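Local coordinates for F5/8 type C domain protein (Bacteroides ovatus, PDB 4ZRX) that probably hydrolyses alpha-L-fucosidic linkages in glycans, as a putative alpha-L-fucosidase that also carries an F5/8 type C domain, at residues 94-99 against 103-108; 45-50 against 142-147; 110-115 against 149-154; 125-130 against 174-179. One frame throughout, in Å; residues are numbered along the deposited sequence.

Contact 1. Residues 94-99 against 103-108. With EDO (1,2-ethanediol), chain D.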
loop_
_atom_site.group_PDB
_atom_site.type_symbol
_atom_site.label_atom_id
_atom_site.label_comp_id
_atom_site.label_asym_id
_atom_site.label_seq_id
_atom_site.Cartn_x
_atom_site.Cartn_y
_atom_site.Cartn_z
ATOM N N LEU A 94 4.029 -13.048 9.554
ATOM C CA LEU A 94 4.383 -14.181 8.666
ATOM C C LEU A 94 3.163 -14.959 8.222
ATOM O O LEU A 94 2.295 -15.298 9.036
ATOM C CB LEU A 94 5.340 -15.133 9.420
ATOM C CG LEU A 94 5.758 -16.373 8.713
ATOM C CD1 LEU A 94 6.721 -16.037 7.603
ATOM C CD2 LEU A 94 6.443 -17.286 9.661
ATOM N N THR A 95 3.107 -15.339 6.949
ATOM C CA THR A 95 2.144 -16.284 6.428
ATOM C C THR A 95 2.504 -17.716 6.883
ATOM O O THR A 95 3.084 -18.518 6.132
ATOM C CB THR A 95 2.035 -16.259 4.907
ATOM O OG1 THR A 95 3.321 -16.479 4.304
ATOM C CG2 THR A 95 1.527 -14.856 4.433
ATOM N N ALA A 96 2.101 -18.049 8.096
ATOM C CA ALA A 96 2.374 -19.359 8.656
ATOM C C ALA A 96 1.643 -20.450 7.834
ATOM O O ALA A 96 2.109 -21.594 7.729
ATOM C CB ALA A 96 1.920 -19.382 10.115
ATOM N N LYS A 97 0.466 -20.098 7.289
ATOM C CA LYS A 97 -0.277 -20.960 6.412
ATOM C C LYS A 97 -1.079 -20.074 5.481
ATOM O O LYS A 97 -1.860 -19.246 5.921
ATOM C CB LYS A 97 -1.261 -21.859 7.170
ATOM C CG LYS A 97 -1.909 -22.927 6.259
ATOM C CD LYS A 97 -3.015 -23.686 7.010
ATOM C CE LYS A 97 -4.283 -22.947 7.085
ATOM N NZ LYS A 97 -5.350 -23.678 7.785
ATOM N N HIS A 98 -0.822 -20.217 4.171
ATOM C CA HIS A 98 -1.576 -19.507 3.150
ATOM C C HIS A 98 -2.704 -20.417 2.622
ATOM O O HIS A 98 -3.005 -21.411 3.237
ATOM C CB HIS A 98 -0.628 -18.937 2.072
ATOM C CG HIS A 98 -1.171 -17.735 1.386
ATOM N ND1 HIS A 98 -1.870 -17.800 0.208
ATOM C CD2 HIS A 98 -1.156 -16.427 1.737
ATOM C CE1 HIS A 98 -2.263 -16.592 -0.143
ATOM N NE2 HIS A 98 -1.871 -15.738 0.783
ATOM N N HIS A 99 -3.413 -19.981 1.573
ATOM C CA HIS A 99 -4.668 -20.669 1.139
ATOM C C HIS A 99 -4.442 -22.107 0.735
ATOM O O HIS A 99 -5.323 -22.963 0.901
ATOM C CB HIS A 99 -5.335 -19.952 -0.023
ATOM C CG HIS A 99 -5.567 -18.485 0.215
ATOM N ND1 HIS A 99 -5.940 -17.977 1.441
ATOM C CD2 HIS A 99 -5.526 -17.433 -0.635
ATOM C CE1 HIS A 99 -6.086 -16.661 1.341
ATOM N NE2 HIS A 99 -5.858 -16.311 0.087
ATOM N N CYS A 103 1.710 -25.717 5.995
ATOM C CA CYS A 103 2.099 -25.090 7.263
ATOM C C CYS A 103 3.602 -24.947 7.357
ATOM O O CYS A 103 4.346 -25.926 7.186
ATOM C CB CYS A 103 1.578 -25.893 8.429
ATOM S SG CYS A 103 -0.198 -25.931 8.420
ATOM N N LEU A 104 4.052 -23.735 7.750
ATOM C CA LEU A 104 5.466 -23.440 7.968
ATOM C C LEU A 104 6.082 -23.872 9.306
ATOM O O LEU A 104 7.232 -23.619 9.548
ATOM C CB LEU A 104 5.686 -21.914 7.792
ATOM C CG LEU A 104 5.491 -21.347 6.396
ATOM C CD1 LEU A 104 5.951 -19.932 6.369
ATOM C CD2 LEU A 104 6.251 -22.116 5.396
ATOM N N TRP A 105 5.302 -24.546 10.135
ATOM C CA TRP A 105 5.740 -25.093 11.382
ATOM C C TRP A 105 5.207 -26.555 11.417
ATOM O O TRP A 105 4.186 -26.896 10.757
ATOM C CB TRP A 105 5.194 -24.302 12.557
ATOM C CG TRP A 105 3.740 -24.541 12.875
ATOM C CD1 TRP A 105 3.266 -25.154 13.974
ATOM C CD2 TRP A 105 2.570 -24.054 12.164
ATOM N NE1 TRP A 105 1.910 -25.188 13.957
ATOM C CE2 TRP A 105 1.447 -24.513 12.867
ATOM C CE3 TRP A 105 2.363 -23.313 10.993
ATOM C CZ2 TRP A 105 0.133 -24.267 12.453
ATOM C CZ3 TRP A 105 1.050 -23.116 10.532
ATOM C CH2 TRP A 105 -0.044 -23.574 11.277
ATOM N N PRO A 106 5.892 -27.404 12.190
ATOM C CA PRO A 106 5.508 -28.842 12.249
ATOM C C PRO A 106 4.291 -29.038 13.121
ATOM O O PRO A 106 4.389 -29.505 14.290
ATOM C CB PRO A 106 6.729 -29.510 12.885
ATOM C CG PRO A 106 7.396 -28.430 13.708
ATOM C CD PRO A 106 7.143 -27.119 12.914
ATOM N N THR A 107 3.150 -28.676 12.592
ATOM C CA THR A 107 1.882 -28.807 13.284
ATOM C C THR A 107 1.533 -30.282 13.555
ATOM O O THR A 107 1.784 -31.158 12.746
ATOM C CB THR A 107 0.782 -28.150 12.464
ATOM O OG1 THR A 107 -0.491 -28.252 13.114
ATOM C CG2 THR A 107 0.667 -28.712 11.067
ATOM N N ALA A 108 0.862 -30.526 14.667
ATOM C CA ALA A 108 0.311 -31.866 14.957
ATOM C C ALA A 108 -0.938 -32.132 14.111
ATOM O O ALA A 108 -1.448 -33.245 14.079
ATOM C CB ALA A 108 -0.063 -31.962 16.451
HETATM C C1 EDO D . -2.839 -11.801 1.721
HETATM O O1 EDO D . -2.261 -12.834 0.923
HETATM C C2 EDO D . -3.037 -10.586 0.835
HETATM O O2 EDO D . -3.801 -10.968 -0.320
#
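Leu104 N donates to Ala96 O, where the chain turns after Thr95, in a straight backbone bond of 2.9 Å with an angle of 166° at the hydrogen. Residues 103-108 belong to the loop between strand 91-97 and helix 126-137 of the TIM-barrel domain, and here the loop folds back on the C-terminal part of that strand. Ala96 O also meets two weaker partners, a CA-H...O contact from Cys103 CA and, at 3.4 Å, the rim of the Trp105 indole at CZ3; the oxygen lies in the plane of that ring and so faces its C-H edge. A further carbonyl, Thr95 O, is approached closely by Leu104 CD1, at 3.2 Å.

Among the apolar contacts, Leu104 CD1 lies 4.2 Å from Leu94 CD1, the two leucines crossing at a slant, and Ala96 CB sits 3.9 Å from Trp105 CZ3. Lys97 CD runs past Cys103 SG; the lysine chain then bends at chi3 (79°).

The polar ends find partners outside the two segments: Lys97 NZ forms a salt bridge with Asp149, Trp105 NE1 is bound by Glu171, and Thr95 OG1 by the backbone oxygens of Leu48 and Phe50. His98 NE2 is hydrogen-bonded to O1 of a 1,2-ethanediol, probably from the crystallisation liquor, which His49 and Glu230 also bind. Chemically, the buried Ala96 O is thus satisfied by Leu104 N, with C-H groups of Cys103 and Trp105 around it.

Contact 2. Residues 45-50 against 142-147. With EDO (1,2-ethanediol), chain D.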
loop_
_atom_site.group_PDB
_atom_site.type_symbol
_atom_site.label_atom_id
_atom_site.label_comp_id
_atom_site.label_asym_id
_atom_site.label_seq_id
_atom_site.Cartn_x
_atom_site.Cartn_y
_atom_site.Cartn_z
ATOM N N THR A 45 4.393 -1.700 9.482
ATOM C CA THR A 45 4.646 -3.083 9.790
ATOM C C THR A 45 5.004 -3.846 8.517
ATOM O O THR A 45 4.751 -3.374 7.424
ATOM C CB THR A 45 3.441 -3.723 10.425
ATOM O OG1 THR A 45 2.281 -3.599 9.595
ATOM C CG2 THR A 45 3.110 -3.051 11.747
ATOM N N ALA A 46 5.561 -5.024 8.671
ATOM C CA ALA A 46 6.018 -5.808 7.523
ATOM C C ALA A 46 5.297 -7.129 7.394
ATOM O O ALA A 46 5.187 -7.891 8.362
ATOM C CB ALA A 46 7.500 -6.044 7.640
ATOM N N PHE A 47 4.846 -7.414 6.189
ATOM C CA PHE A 47 4.250 -8.709 5.818
ATOM C C PHE A 47 5.398 -9.539 5.239
ATOM O O PHE A 47 6.241 -9.012 4.484
ATOM C CB PHE A 47 3.201 -8.501 4.729
ATOM C CG PHE A 47 1.835 -9.105 4.957
ATOM C CD1 PHE A 47 1.628 -10.303 5.592
ATOM C CD2 PHE A 47 0.743 -8.494 4.327
ATOM C CE1 PHE A 47 0.307 -10.822 5.695
ATOM C CE2 PHE A 47 -0.537 -8.990 4.423
ATOM C CZ PHE A 47 -0.750 -10.175 5.110
ATOM N N LEU A 48 5.427 -10.840 5.577
ATOM C CA LEU A 48 6.293 -11.806 4.983
ATOM C C LEU A 48 5.486 -12.942 4.358
ATOM O O LEU A 48 5.069 -13.897 5.052
ATOM C CB LEU A 48 7.244 -12.358 6.039
ATOM C CG LEU A 48 8.179 -11.364 6.717
ATOM C CD1 LEU A 48 8.771 -11.950 8.018
ATOM C CD2 LEU A 48 9.304 -10.968 5.759
ATOM N N HIS A 49 5.204 -12.848 3.076
ATOM C CA HIS A 49 4.635 -13.957 2.337
ATOM C C HIS A 49 5.755 -14.895 1.931
ATOM O O HIS A 49 6.629 -14.543 1.134
ATOM C CB HIS A 49 3.857 -13.492 1.123
ATOM C CG HIS A 49 2.510 -12.951 1.427
ATOM N ND1 HIS A 49 2.310 -11.757 2.075
ATOM C CD2 HIS A 49 1.289 -13.404 1.097
ATOM C CE1 HIS A 49 1.017 -11.537 2.182
ATOM N NE2 HIS A 49 0.382 -12.513 1.570
ATOM N N PHE A 50 5.693 -16.106 2.492
ATOM C CA PHE A 50 6.691 -17.131 2.318
ATOM C C PHE A 50 6.014 -18.471 2.508
ATOM O O PHE A 50 5.157 -18.660 3.371
ATOM C CB PHE A 50 7.806 -16.938 3.333
ATOM C CG PHE A 50 8.967 -17.863 3.113
ATOM C CD1 PHE A 50 9.731 -17.789 1.951
ATOM C CD2 PHE A 50 9.314 -18.769 4.096
ATOM C CE1 PHE A 50 10.822 -18.619 1.773
ATOM C CE2 PHE A 50 10.368 -19.641 3.887
ATOM C CZ PHE A 50 11.151 -19.552 2.747
ATOM N N GLY A 142 3.693 -11.179 14.469
ATOM C CA GLY A 142 2.326 -11.484 14.164
ATOM C C GLY A 142 2.229 -12.675 13.225
ATOM O O GLY A 142 3.195 -13.032 12.569
ATOM N N VAL A 143 1.056 -13.307 13.188
ATOM C CA VAL A 143 0.801 -14.446 12.341
ATOM C C VAL A 143 -0.426 -14.307 11.450
ATOM O O VAL A 143 -1.463 -13.855 11.883
ATOM C CB VAL A 143 0.735 -15.782 13.113
ATOM C CG1 VAL A 143 2.077 -16.036 13.802
ATOM C CG2 VAL A 143 -0.374 -15.746 14.093
ATOM N N TYR A 144 -0.279 -14.801 10.227
ATOM C CA TYR A 144 -1.325 -14.937 9.208
ATOM C C TYR A 144 -1.603 -16.436 9.149
ATOM O O TYR A 144 -0.699 -17.227 8.909
ATOM C CB TYR A 144 -0.819 -14.413 7.882
ATOM C CG TYR A 144 -1.679 -14.624 6.666
ATOM C CD1 TYR A 144 -1.850 -15.854 6.101
ATOM C CD2 TYR A 144 -2.203 -13.535 5.985
ATOM C CE1 TYR A 144 -2.611 -16.024 4.989
ATOM C CE2 TYR A 144 -2.917 -13.683 4.831
ATOM C CZ TYR A 144 -3.135 -14.959 4.318
ATOM O OH TYR A 144 -3.875 -15.228 3.211
ATOM N N LEU A 145 -2.854 -16.802 9.412
ATOM C CA LEU A 145 -3.260 -18.203 9.382
ATOM C C LEU A 145 -4.506 -18.263 8.513
ATOM O O LEU A 145 -5.592 -17.875 8.944
ATOM C CB LEU A 145 -3.508 -18.733 10.796
ATOM C CG LEU A 145 -3.988 -20.179 10.868
ATOM C CD1 LEU A 145 -2.865 -21.155 10.556
ATOM C CD2 LEU A 145 -4.599 -20.492 12.221
ATOM N N SER A 146 -4.361 -18.759 7.277
ATOM C CA SER A 146 -5.482 -18.669 6.303
ATOM C C SER A 146 -6.726 -19.454 6.724
ATOM O O SER A 146 -6.632 -20.697 6.913
ATOM C CB SER A 146 -5.029 -19.099 4.930
ATOM O OG SER A 146 -6.071 -19.074 4.006
ATOM N N PRO A 147 -7.864 -18.769 6.891
ATOM C CA PRO A 147 -9.125 -19.524 7.138
ATOM C C PRO A 147 -9.411 -20.490 5.989
ATOM O O PRO A 147 -9.640 -21.666 6.251
ATOM C CB PRO A 147 -10.172 -18.408 7.271
ATOM C CG PRO A 147 -9.366 -17.235 7.743
ATOM C CD PRO A 147 -8.079 -17.311 7.041
HETATM C C1 EDO D . -2.839 -11.801 1.721
HETATM O O1 EDO D . -2.261 -12.834 0.923
HETATM C C2 EDO D . -3.037 -10.586 0.835
HETATM O O2 EDO D . -3.801 -10.968 -0.320
#
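Phe47 and Tyr144 meet inside the TIM-barrel (beta/alpha) domain of the fucosidase family, on strands 44-48 and 140-145, which flank strand 91-97, the three running parallel. With the intervening strand between them the backbones stay far apart, and the rings span the distance. Their planes are inclined at 57° and their centroids lie 5.9 Å apart; the rim of Phe47 leads, CE1 touching Tyr144 CD2 at 3.7 Å. With CG anti to the backbone N (chi1 172°), the Tyr144 ring is placed so that CD2 meets the Phe47 rim.

His49 completes an aromatic cluster. Its CE1 stands 3.4 Å above the centre of one face of the Phe47 ring, and its own ring is again tilted by 57° against Tyr144. Beyond the cluster, Asn328 ties down His49 ND1, and Asp185 the Tyr144 hydroxyl. Replacing Tyr144 by an alanine would probably leave the Phe47 rim without its aromatic neighbour and Asp185 without its hydroxyl mate. The 1,2-ethanediol, probably a crystallisation additive, lies against the cluster: Tyr144 CE2 approaches its C1 at 3.6 Å, and His49 NE2 is hydrogen-bonded to its O1 at 2.7 Å.

Contact 3. Residues 110-115 against 149-154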
loop_
_atom_site.group_PDB
_atom_site.type_symbol
_atom_site.label_atom_id
_atom_site.label_comp_id
_atom_site.label_asym_id
_atom_site.label_seq_id
_atom_site.Cartn_x
_atom_site.Cartn_y
_atom_site.Cartn_z
ATOM N N THR A 110 -1.637 -31.835 10.692
ATOM C CA THR A 110 -1.574 -32.276 9.276
ATOM C C THR A 110 -0.151 -32.610 8.931
ATOM O O THR A 110 0.789 -32.099 9.558
ATOM C CB THR A 110 -2.131 -31.208 8.330
ATOM O OG1 THR A 110 -2.036 -31.620 6.968
ATOM C CG2 THR A 110 -1.409 -29.880 8.482
ATOM N N LYS A 111 -0.011 -33.518 7.965
ATOM C CA LYS A 111 1.255 -33.839 7.335
ATOM C C LYS A 111 1.699 -32.794 6.339
ATOM O O LYS A 111 2.844 -32.817 5.918
ATOM C CB LYS A 111 1.171 -35.193 6.598
ATOM C CG LYS A 111 0.927 -36.376 7.478
ATOM C CD LYS A 111 0.879 -37.619 6.637
ATOM C CE LYS A 111 0.702 -38.802 7.539
ATOM N NZ LYS A 111 0.744 -40.047 6.747
ATOM N N HIS A 112 0.811 -31.885 5.958
ATOM C CA HIS A 112 1.096 -30.941 4.898
ATOM C C HIS A 112 1.801 -29.733 5.517
ATOM O O HIS A 112 1.209 -28.656 5.721
ATOM C CB HIS A 112 -0.186 -30.550 4.192
ATOM C CG HIS A 112 0.055 -29.918 2.872
ATOM N ND1 HIS A 112 0.773 -30.568 1.893
ATOM C CD2 HIS A 112 -0.361 -28.748 2.332
ATOM C CE1 HIS A 112 0.803 -29.804 0.812
ATOM N NE2 HIS A 112 0.170 -28.685 1.067
ATOM N N SER A 113 3.068 -29.948 5.814
ATOM C CA SER A 113 3.892 -28.969 6.502
ATOM C C SER A 113 5.338 -29.164 6.224
ATOM O O SER A 113 5.729 -30.155 5.587
ATOM C CB SER A 113 3.690 -29.077 7.999
ATOM O OG SER A 113 4.464 -30.189 8.553
ATOM N N VAL A 114 6.145 -28.287 6.792
ATOM C CA VAL A 114 7.603 -28.405 6.715
ATOM C C VAL A 114 8.162 -29.744 7.228
ATOM O O VAL A 114 9.230 -30.151 6.852
ATOM C CB VAL A 114 8.309 -27.256 7.458
ATOM C CG1 VAL A 114 8.170 -25.992 6.628
ATOM C CG2 VAL A 114 7.778 -27.126 8.905
ATOM N N ALA A 115 7.426 -30.392 8.103
ATOM C CA ALA A 115 7.827 -31.740 8.614
ATOM C C ALA A 115 7.918 -32.779 7.502
ATOM O O ALA A 115 8.658 -33.776 7.618
ATOM C CB ALA A 115 6.890 -32.176 9.725
ATOM N N ASP A 149 -8.575 -23.147 3.411
ATOM C CA ASP A 149 -7.517 -24.126 3.369
ATOM C C ASP A 149 -7.881 -25.112 2.257
ATOM O O ASP A 149 -8.853 -25.860 2.373
ATOM C CB ASP A 149 -7.388 -24.809 4.747
ATOM C CG ASP A 149 -6.200 -25.719 4.866
ATOM O OD1 ASP A 149 -5.851 -26.383 3.853
ATOM O OD2 ASP A 149 -5.593 -25.806 5.993
ATOM N N ARG A 150 -7.092 -25.110 1.191
ATOM C CA ARG A 150 -7.397 -25.904 0.032
ATOM C C ARG A 150 -6.786 -27.304 0.135
ATOM O O ARG A 150 -6.986 -28.095 -0.773
ATOM C CB ARG A 150 -6.827 -25.211 -1.210
ATOM C CG ARG A 150 -7.453 -23.822 -1.410
ATOM C CD ARG A 150 -6.815 -23.123 -2.596
ATOM N NE ARG A 150 -7.466 -23.516 -3.852
ATOM C CZ ARG A 150 -7.275 -22.892 -5.024
ATOM N NH1 ARG A 150 -6.400 -21.924 -5.167
ATOM N NH2 ARG A 150 -7.970 -23.289 -6.076
ATOM N N ASN A 151 -6.016 -27.593 1.170
ATOM C CA ASN A 151 -5.399 -28.915 1.331
ATOM C C ASN A 151 -6.183 -29.759 2.302
ATOM O O ASN A 151 -6.465 -30.938 2.033
ATOM C CB ASN A 151 -3.993 -28.798 1.837
ATOM C CG ASN A 151 -3.370 -30.162 2.132
ATOM O OD1 ASN A 151 -3.448 -30.691 3.256
ATOM N ND2 ASN A 151 -2.793 -30.760 1.092
ATOM N N ALA A 152 -6.562 -29.186 3.422
ATOM C CA ALA A 152 -7.170 -29.930 4.501
ATOM C C ALA A 152 -8.449 -30.665 4.062
ATOM O O ALA A 152 -9.419 -30.055 3.608
ATOM C CB ALA A 152 -7.462 -29.039 5.689
ATOM N N GLU A 153 -8.457 -31.987 4.272
ATOM C CA GLU A 153 -9.590 -32.781 3.859
ATOM C C GLU A 153 -10.847 -32.335 4.582
ATOM O O GLU A 153 -11.927 -32.414 4.021
ATOM C CB GLU A 153 -9.308 -34.245 4.178
ATOM C CG GLU A 153 -10.390 -35.229 3.798
ATOM C CD GLU A 153 -10.005 -36.671 4.151
ATOM O OE1 GLU A 153 -8.920 -36.871 4.789
ATOM O OE2 GLU A 153 -10.780 -37.603 3.800
ATOM N N CYS A 154 -10.703 -31.872 5.832
ATOM C CA CYS A 154 -11.873 -31.558 6.642
ATOM C C CYS A 154 -12.421 -30.164 6.360
ATOM O O CYS A 154 -13.444 -29.809 6.933
ATOM C CB CYS A 154 -11.594 -31.751 8.137
ATOM S SG CYS A 154 -10.405 -30.527 8.821
HETATM O O HOH W 1 -3.877 -29.988 5.837
#
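Two loops that follow neighbouring strands of the TIM-barrel domain meet here through an amide-on-ring stack: residues 110-115 come from the loop after strand 91-97, and residues 149-154 from the loop after strand 140-145. The Asn151 amide lies flat over one face of the His112 imidazole, the planes only 6° apart. Asn151 ND2 stands 3.3 Å above the ring centre, while Asn151 CG reaches His112 CD2, also at 3.3 Å. OD1 lies past the ring, beside His112 CB. Both side chains extend toward each other with CG anti to the backbone N (chi1 -163° for His112, 175° for Asn151).

The amide is gripped at both ends. Its ND2 donates to the backbone oxygen of Gly63, and Asn151 OD1 accepts from a water 2.7 Å away that is also hydrogen-bonded to Thr110 OG1, so the water joins the two loops. Thr110 OG1 in turn accepts from His112 N at 3.0 Å, an ST turn that helps set the histidine backbone. In 149-154, Asp149 OD1 accepts from both Asn151 N and Ala152 N, the first of these bonds closing an Asx turn. A serine in place of His112 would probably strip the Asn151 amide of the flat surface it rests on and open a gap between the loops. The whole is an amide-on-ring stack with a water bridge between two adjacent strand-to-helix loops of a TIM barrel, each loop braced by its own ST or Asx turn.

Contact 4. Residues 125-130 against 174-179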
loop_
_atom_site.group_PDB
_atom_site.type_symbol
_atom_site.label_atom_id
_atom_site.label_comp_id
_atom_site.label_asym_id
_atom_site.label_seq_id
_atom_site.Cartn_x
_atom_site.Cartn_y
_atom_site.Cartn_z
ATOM N N ASP A 125 11.382 -25.482 11.351
ATOM C CA ASP A 125 10.219 -24.760 11.769
ATOM C C ASP A 125 10.492 -23.267 11.465
ATOM O O ASP A 125 11.300 -22.627 12.123
ATOM C CB ASP A 125 10.025 -24.983 13.270
ATOM C CG ASP A 125 8.793 -24.275 13.813
ATOM O OD1 ASP A 125 8.313 -23.301 13.152
ATOM O OD2 ASP A 125 8.370 -24.663 14.934
ATOM N N VAL A 126 9.866 -22.766 10.409
ATOM C CA VAL A 126 10.137 -21.385 9.949
ATOM C C VAL A 126 9.643 -20.412 10.994
ATOM O O VAL A 126 10.251 -19.376 11.221
ATOM C CB VAL A 126 9.481 -21.085 8.633
ATOM C CG1 VAL A 126 9.773 -19.674 8.182
ATOM C CG2 VAL A 126 9.988 -22.094 7.554
ATOM N N VAL A 127 8.503 -20.745 11.579
ATOM C CA VAL A 127 7.892 -19.869 12.575
ATOM C C VAL A 127 8.835 -19.728 13.767
ATOM O O VAL A 127 9.050 -18.632 14.279
ATOM C CB VAL A 127 6.500 -20.380 12.984
ATOM C CG1 VAL A 127 5.797 -19.446 13.953
ATOM C CG2 VAL A 127 5.576 -20.618 11.767
ATOM N N LYS A 128 9.432 -20.835 14.195
ATOM C CA LYS A 128 10.392 -20.821 15.250
ATOM C C LYS A 128 11.612 -19.982 14.911
ATOM O O LYS A 128 12.063 -19.197 15.748
ATOM C CB LYS A 128 10.812 -22.262 15.590
ATOM C CG LYS A 128 11.796 -22.333 16.800
ATOM C CD LYS A 128 12.117 -23.794 17.183
ATOM C CE LYS A 128 12.792 -24.512 16.062
ATOM N NZ LYS A 128 13.805 -23.727 15.230
ATOM N N GLU A 129 12.179 -20.142 13.716
ATOM C CA GLU A 129 13.342 -19.374 13.348
ATOM C C GLU A 129 13.018 -17.863 13.325
ATOM O O GLU A 129 13.847 -17.059 13.764
ATOM C CB GLU A 129 13.886 -19.800 11.998
ATOM C CG GLU A 129 14.331 -21.254 12.021
ATOM C CD GLU A 129 15.376 -21.655 11.003
ATOM O OE1 GLU A 129 16.122 -20.791 10.532
ATOM O OE2 GLU A 129 15.513 -22.903 10.754
ATOM N N LEU A 130 11.833 -17.514 12.825
ATOM C CA LEU A 130 11.423 -16.113 12.814
ATOM C C LEU A 130 11.280 -15.601 14.251
ATOM O O LEU A 130 11.735 -14.487 14.584
ATOM C CB LEU A 130 10.105 -15.904 12.058
ATOM C CG LEU A 130 9.652 -14.443 12.012
ATOM C CD1 LEU A 130 10.674 -13.554 11.396
ATOM C CD2 LEU A 130 8.341 -14.399 11.224
ATOM N N THR A 174 0.723 -20.394 21.300
ATOM C CA THR A 174 1.273 -21.007 22.529
ATOM C C THR A 174 2.790 -21.113 22.465
ATOM O O THR A 174 3.530 -20.695 23.397
ATOM C CB THR A 174 0.672 -22.358 22.743
ATOM O OG1 THR A 174 -0.748 -22.234 22.916
ATOM C CG2 THR A 174 1.304 -23.058 24.035
ATOM N N ASN A 175 3.287 -21.646 21.340
ATOM C CA ASN A 175 4.698 -22.024 21.260
ATOM C C ASN A 175 5.646 -21.016 20.728
ATOM O O ASN A 175 6.834 -21.298 20.605
ATOM C CB ASN A 175 4.813 -23.295 20.397
ATOM C CG ASN A 175 4.041 -24.449 20.968
ATOM O OD1 ASN A 175 3.464 -25.255 20.227
ATOM N ND2 ASN A 175 4.001 -24.517 22.240
ATOM N N TYR A 176 5.175 -19.792 20.422
ATOM C CA TYR A 176 6.050 -18.800 19.792
ATOM C C TYR A 176 5.938 -17.421 20.482
ATOM O O TYR A 176 5.888 -16.382 19.773
ATOM C CB TYR A 176 5.644 -18.705 18.312
ATOM C CG TYR A 176 5.736 -20.044 17.619
ATOM C CD1 TYR A 176 6.985 -20.562 17.216
ATOM C CD2 TYR A 176 4.631 -20.846 17.462
ATOM C CE1 TYR A 176 7.091 -21.818 16.660
ATOM C CE2 TYR A 176 4.745 -22.098 16.889
ATOM C CZ TYR A 176 5.980 -22.574 16.464
ATOM O OH TYR A 176 6.019 -23.839 15.892
ATOM N N GLY A 177 5.897 -17.417 21.817
ATOM C CA GLY A 177 5.948 -16.155 22.541
ATOM C C GLY A 177 4.750 -15.248 22.246
ATOM O O GLY A 177 3.716 -15.690 21.795
ATOM N N GLU A 178 4.938 -13.960 22.473
ATOM C CA GLU A 178 3.881 -12.984 22.344
ATOM C C GLU A 178 3.605 -12.680 20.875
ATOM O O GLU A 178 4.533 -12.540 20.082
ATOM C CB GLU A 178 4.285 -11.662 23.034
ATOM C CG GLU A 178 4.322 -11.598 24.514
ATOM C CD GLU A 178 4.384 -10.118 24.964
ATOM O OE1 GLU A 178 4.709 -9.188 24.130
ATOM O OE2 GLU A 178 3.995 -9.907 26.098
ATOM N N VAL A 179 2.325 -12.562 20.572
ATOM C CA VAL A 179 1.824 -12.346 19.252
ATOM C C VAL A 179 0.958 -11.081 19.293
ATOM O O VAL A 179 0.023 -11.006 20.107
ATOM C CB VAL A 179 0.966 -13.513 18.769
ATOM C CG1 VAL A 179 0.327 -13.208 17.438
ATOM C CG2 VAL A 179 1.785 -14.780 18.690
#
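The first turn of helix 126-137 faces the loop that follows helix 158-174, in the TIM-barrel domain, and the backbones come nearest at Lys128 and Tyr176, with CA atoms 6.6 Å apart. Asp125 occupies the N-cap: its OD1 accepts from Lys128 N at 2.9 Å, approached from well above the carboxylate plane.

Tyr176 carries the contact from the loop side. Its CG is anti to the carbonyl carbon (chi1 -57°), which turns the ring so that one face lies under Val127 CG1. Val127 crosses the tyrosine at about a right angle and sets this methyl over the middle of the face, 3.6 Å from the ring centroid and 10° off the normal, a CH-pi contact. The opposite face is covered near its rim by CB of the preceding Asn175, so the ring is clasped between the helix and its own loop. Along the edge, Lys128 CB lies in the ring plane, 3.9 Å from Tyr176 CE1, while the rest of the lysine leads away. Trp105, from the loop before the helix, and Phe141, on strand 140-145, also touch the tyrosine.

The Asp125 carboxylate is used twice, with one oxygen capping the helix and the other serving the loop. It stands at 75° to the tyrosine ring and meets it at the hydroxyl end. There Tyr176 OH donates to the syn lone pair of Asp125 OD2, 2.7 Å away.

In the fold
All four contacts lie in the fucosidase TIM barrel. Contacts 1 and 2 share its mixed sheet, in which strand 91-97 runs between 44-48 and 140-145; the centres of contacts 1 and 2 are about 10 Å apart, and both touch the same 1,2-ethanediol. Contact 3 joins the loops after strands 91-97 and 140-145, its centre about 9 Å from that of contact 1. Contact 4 has its centre about 11 Å from that of contact 1, and Leu104 O meets Val126 N between them. Along the chain, contact 1 falls between the two segments of contact 2 and closes before contacts 3 and 4 open, whereas contacts 2, 3 and 4 cross one another. Together they join three adjacent strands with the loops and helix 126-137 that follow.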